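Local coordinates for protein telomerase reverse transcriptase (Candida tropicalis MYA-3404, PDB 6ZD1) that probably extends telomeres by copying a template within the telomerase RNA, as a reverse transcriptase that adds simple repeats to chromosome ends, at residues A[614-619]-A[675-680]; A[622-627]-A[683-688]. All coordinates share one frame; numbering follows the deposited sequence.

Contact 1: A[614-619]-A[675-680]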
# COMPACT_ATOMS: atom_id res chain seq x y z
N GLU A 614 -11.35 2.32 -3.99
CA GLU A 614 -11.65 1.42 -5.10
C GLU A 614 -10.74 0.20 -5.11
O GLU A 614 -11.17 -0.89 -5.51
CB GLU A 614 -11.57 2.17 -6.43
CG GLU A 614 -12.72 3.15 -6.64
CD GLU A 614 -12.56 4.00 -7.88
OE1 GLU A 614 -11.71 3.66 -8.73
OE2 GLU A 614 -13.27 5.02 -8.00
N ASN A 615 -9.50 0.34 -4.64
CA ASN A 615 -8.61 -0.82 -4.55
C ASN A 615 -9.11 -1.79 -3.49
O ASN A 615 -9.14 -3.00 -3.71
CB ASN A 615 -7.19 -0.36 -4.24
CG ASN A 615 -6.58 0.41 -5.39
OD1 ASN A 615 -6.66 -0.01 -6.54
ND2 ASN A 615 -5.98 1.55 -5.07
N VAL A 616 -9.47 -1.26 -2.32
CA VAL A 616 -10.10 -2.10 -1.30
C VAL A 616 -11.38 -2.72 -1.86
O VAL A 616 -11.63 -3.92 -1.68
CB VAL A 616 -10.37 -1.26 -0.04
CG1 VAL A 616 -11.21 -2.04 0.95
CG2 VAL A 616 -9.05 -0.82 0.58
N ASP A 617 -12.17 -1.94 -2.60
CA ASP A 617 -13.39 -2.48 -3.20
C ASP A 617 -13.06 -3.57 -4.21
O ASP A 617 -13.78 -4.57 -4.30
CB ASP A 617 -14.19 -1.35 -3.86
CG ASP A 617 -14.75 -0.36 -2.86
OD1 ASP A 617 -14.59 -0.59 -1.64
OD2 ASP A 617 -15.35 0.64 -3.30
N ALA A 618 -11.97 -3.40 -4.97
CA ALA A 618 -11.61 -4.40 -5.96
C ALA A 618 -11.22 -5.72 -5.30
O ALA A 618 -11.63 -6.79 -5.76
CB ALA A 618 -10.48 -3.88 -6.85
N ILE A 619 -10.43 -5.66 -4.23
CA ILE A 619 -10.09 -6.89 -3.51
C ILE A 619 -11.34 -7.50 -2.88
O ILE A 619 -11.53 -8.72 -2.91
CB ILE A 619 -9.01 -6.64 -2.44
CG1 ILE A 619 -7.83 -5.87 -3.03
CG2 ILE A 619 -8.52 -7.96 -1.89
CD1 ILE A 619 -7.10 -6.64 -4.09
N THR A 675 -16.98 3.19 6.05
CA THR A 675 -18.34 3.24 5.50
C THR A 675 -18.38 2.83 4.04
O THR A 675 -19.38 2.25 3.60
CB THR A 675 -18.93 4.64 5.69
OG1 THR A 675 -18.14 5.61 5.00
CG2 THR A 675 -18.98 4.99 7.17
N CYS A 676 -17.31 3.08 3.28
CA CYS A 676 -17.24 2.52 1.93
C CYS A 676 -17.16 1.00 1.97
O CYS A 676 -17.72 0.32 1.09
CB CYS A 676 -16.04 3.09 1.17
SG CYS A 676 -16.24 4.79 0.60
N ILE A 677 -16.51 0.44 3.00
CA ILE A 677 -16.46 -1.01 3.15
C ILE A 677 -17.86 -1.56 3.43
O ILE A 677 -18.26 -2.57 2.85
CB ILE A 677 -15.48 -1.40 4.26
CG1 ILE A 677 -14.04 -1.15 3.83
CG2 ILE A 677 -15.66 -2.85 4.66
CD1 ILE A 677 -13.04 -1.35 4.95
N LYS A 678 -18.61 -0.90 4.31
CA LYS A 678 -19.97 -1.34 4.60
C LYS A 678 -20.82 -1.35 3.34
O LYS A 678 -21.54 -2.32 3.06
CB LYS A 678 -20.60 -0.45 5.66
CG LYS A 678 -19.89 -0.46 7.00
CD LYS A 678 -20.57 0.50 7.96
CE LYS A 678 -19.89 0.49 9.32
NZ LYS A 678 -20.59 1.42 10.25
N ILE A 679 -20.73 -0.28 2.54
CA ILE A 679 -21.53 -0.20 1.32
C ILE A 679 -21.10 -1.28 0.34
O ILE A 679 -21.95 -1.96 -0.27
CB ILE A 679 -21.42 1.20 0.71
CG1 ILE A 679 -21.96 2.24 1.70
CG2 ILE A 679 -22.15 1.27 -0.62
CD1 ILE A 679 -21.80 3.67 1.25
N THR A 680 -19.79 -1.48 0.17
CA THR A 680 -19.31 -2.51 -0.74
C THR A 680 -19.73 -3.90 -0.28
O THR A 680 -20.14 -4.74 -1.09
CB THR A 680 -17.79 -2.42 -0.88
OG1 THR A 680 -17.44 -1.13 -1.38
CG2 THR A 680 -17.29 -3.48 -1.84
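V616 meets I677, and D617 meets T680, where helix 609-637 packs beside helix 670-684. The two short helical segments run in roughly the same direction. Their axes are 10.2 Å apart at closest approach and cross at -33°.

V616 comes first along the chain and points toward the partner helix. Its CG1 lies anti to the backbone N (chi1 172°), and this is the branch that does the touching. CG1 of V616 stands 4.1 Å from CG1 of I677, a loose methyl-to-methylene contact between side chains that lie aslant. Both residues also reach T656 of helix 642-664, so the apolar contact has a third helix against it. V616 is further packed on Y593 of helix 582-596.

D617 follows and carries the polar part. The CA atoms of D617 and T680 are 6.4 Å apart, the nearest pair in the register. The carboxylate swings toward T680, with CG beside its own backbone N. OD1 of D617 comes to 2.9 Å from OG1 of T680. The same OG1 of T680 is 2.9 Å from the carbonyl O of C676, one turn earlier in its own helix. The hydroxyl thus faces two acceptor oxygens with a single proton to offer. OG1 lies beside the backbone N of T680 (chi1 -59°), which turns it back to the C676 carbonyl. The other carboxylate oxygen, OD2 of D617, forms a salt bridge with NE of R613. That arginine also touches C676. Its charge would probably favour the ionised carboxylate and help fix its rotation.

This is plain side-by-side helix packing in the helical C-terminal region. It is consistent with the largely helical C-terminal extension of telomerase reverse transcriptases, the counterpart of a polymerase thumb.

Contact 2: A[622-627]-A[683-688]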
# COMPACT_ATOMS: atom_id res chain seq x y z
N LEU A 622 -13.62 -9.34 -5.54
CA LEU A 622 -13.08 -10.65 -5.89
C LEU A 622 -13.27 -11.65 -4.77
O LEU A 622 -13.59 -12.82 -5.02
CB LEU A 622 -11.60 -10.52 -6.25
CG LEU A 622 -11.35 -9.83 -7.58
CD1 LEU A 622 -9.86 -9.74 -7.82
CD2 LEU A 622 -12.04 -10.60 -8.69
N THR A 623 -13.12 -11.20 -3.52
CA THR A 623 -13.30 -12.12 -2.40
C THR A 623 -14.74 -12.58 -2.30
O THR A 623 -15.00 -13.78 -2.13
CB THR A 623 -12.85 -11.44 -1.10
OG1 THR A 623 -11.50 -10.98 -1.24
CG2 THR A 623 -12.91 -12.43 0.06
N PHE A 624 -15.70 -11.66 -2.43
CA PHE A 624 -17.10 -12.05 -2.33
C PHE A 624 -17.59 -12.78 -3.57
O PHE A 624 -18.50 -13.61 -3.47
CB PHE A 624 -17.97 -10.83 -2.04
CG PHE A 624 -17.81 -10.31 -0.65
CD1 PHE A 624 -18.49 -10.90 0.40
CD2 PHE A 624 -16.97 -9.24 -0.39
CE1 PHE A 624 -18.34 -10.43 1.69
CE2 PHE A 624 -16.81 -8.77 0.90
CZ PHE A 624 -17.50 -9.36 1.94
N GLU A 625 -16.99 -12.50 -4.73
CA GLU A 625 -17.32 -13.29 -5.91
C GLU A 625 -17.00 -14.76 -5.71
O GLU A 625 -17.70 -15.63 -6.23
CB GLU A 625 -16.58 -12.74 -7.14
CG GLU A 625 -17.23 -11.52 -7.78
CD GLU A 625 -16.28 -10.77 -8.71
OE1 GLU A 625 -15.32 -11.38 -9.21
OE2 GLU A 625 -16.50 -9.56 -8.92
N ALA A 626 -15.96 -15.06 -4.92
CA ALA A 626 -15.67 -16.45 -4.61
C ALA A 626 -16.75 -17.05 -3.73
O ALA A 626 -17.15 -18.21 -3.92
CB ALA A 626 -14.30 -16.57 -3.94
N ILE A 627 -17.26 -16.27 -2.77
CA ILE A 627 -18.33 -16.76 -1.90
C ILE A 627 -19.59 -17.04 -2.71
O ILE A 627 -20.22 -18.09 -2.56
CB ILE A 627 -18.60 -15.75 -0.77
CG1 ILE A 627 -17.38 -15.62 0.15
CG2 ILE A 627 -19.82 -16.15 0.04
CD1 ILE A 627 -17.52 -14.51 1.18
N LYS A 683 -23.49 -4.32 -0.98
CA LYS A 683 -23.75 -4.57 -2.39
C LYS A 683 -23.30 -5.97 -2.79
O LYS A 683 -24.05 -6.71 -3.44
CB LYS A 683 -23.05 -3.50 -3.24
CG LYS A 683 -23.60 -3.34 -4.65
CD LYS A 683 -22.83 -4.19 -5.65
CE LYS A 683 -23.39 -4.02 -7.05
NZ LYS A 683 -24.84 -4.37 -7.11
N SER A 684 -22.10 -6.37 -2.37
CA SER A 684 -21.54 -7.66 -2.73
C SER A 684 -22.32 -8.83 -2.14
O SER A 684 -22.10 -9.98 -2.55
CB SER A 684 -20.08 -7.75 -2.28
OG SER A 684 -19.27 -6.78 -2.94
N LEU A 685 -23.19 -8.59 -1.16
CA LEU A 685 -24.00 -9.64 -0.58
C LEU A 685 -25.44 -9.61 -1.07
O LEU A 685 -26.31 -10.23 -0.45
CB LEU A 685 -23.96 -9.56 0.95
CG LEU A 685 -22.61 -9.86 1.59
CD1 LEU A 685 -22.71 -9.68 3.10
CD2 LEU A 685 -22.14 -11.26 1.25
N ALA A 686 -25.71 -8.90 -2.17
CA ALA A 686 -27.07 -8.86 -2.71
C ALA A 686 -27.57 -10.26 -3.06
O ALA A 686 -28.77 -10.53 -2.94
CB ALA A 686 -27.13 -7.95 -3.93
N PHE A 687 -26.68 -11.15 -3.50
CA PHE A 687 -27.09 -12.52 -3.83
C PHE A 687 -27.58 -13.29 -2.62
O PHE A 687 -28.24 -14.32 -2.78
CB PHE A 687 -25.92 -13.28 -4.47
CG PHE A 687 -24.86 -13.70 -3.48
CD1 PHE A 687 -23.89 -12.80 -3.07
CD2 PHE A 687 -24.84 -14.99 -2.97
CE1 PHE A 687 -22.91 -13.18 -2.17
CE2 PHE A 687 -23.87 -15.37 -2.07
CZ PHE A 687 -22.90 -14.47 -1.67
N MSE A 688 -27.26 -12.84 -1.41
CA MSE A 688 -27.63 -13.55 -0.20
C MSE A 688 -29.00 -13.10 0.28
O MSE A 688 -29.19 -11.94 0.64
CB MSE A 688 -26.59 -13.33 0.89
CG MSE A 688 -26.69 -14.26 2.07
SE MSE A 688 -25.16 -14.04 3.24
CE MSE A 688 -23.77 -14.64 2.01
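S684 hydrogen-bonds through OG to the carbonyl O of T680, one turn back in its own helix, and presents its CB to F624. OG lies beside the backbone N of S684 (chi1 -63°), the position that lets it fold back on the helix.

The cross-contact is apolar. CB of S684 is 3.7 Å from CB of F624 and 3.8 Å from CG of the same phenylalanine. The serine methylene thus lies obliquely against the root of that side chain. The CA atoms of F624 and S684 are 6.3 Å apart, so the backbones come close here. Further out on the ring, CD1 of F624 is 3.8 Å from CD2 of L685. That leucine methyl also lies near CE1 and approaches the ring obliquely.

I627, one turn after F624, meets F687. CG2 of I627 lies 3.9 Å from CZ of F687, at the ring edge and near its plane. The two side chains cross at about a right angle. F687 CG stands between its own N and carbonyl carbon (chi1 75°), which brings the ring back toward helix 609-637. The carbonyl O of S684 also lies at the F687 ring edge, in the ring plane. A type I beta turn from L685 to M688 carries the chain here, with N of M688 2.9 Å from O of L685 in its hydrogen bond.

F645 of helix 642-664 touches F624, I627 and L685. L589 of helix 582-596 packs on I627, while I695 of helix 692-699 packs on L685.

Overall arrangement
Helix 609-637 comes first and supplies 614-619, then 622-627. The chain then runs through helix 642-664 and returns in helix 670-684, which gives 675-680 and leads into 683-688. Each contact closes a loop of 55 residues, mostly helical. The loops cross without nesting, since the segments alternate along the chain. Both contacts follow the same helix pair in the same order, with centres about 12 Å apart. The centre of contact 1 lies about 15 Å from the centre of the chain, that of contact 2 about 24 Å. Together they tie the first and third of three successive helices, with helix 642-664 packed against both contacts.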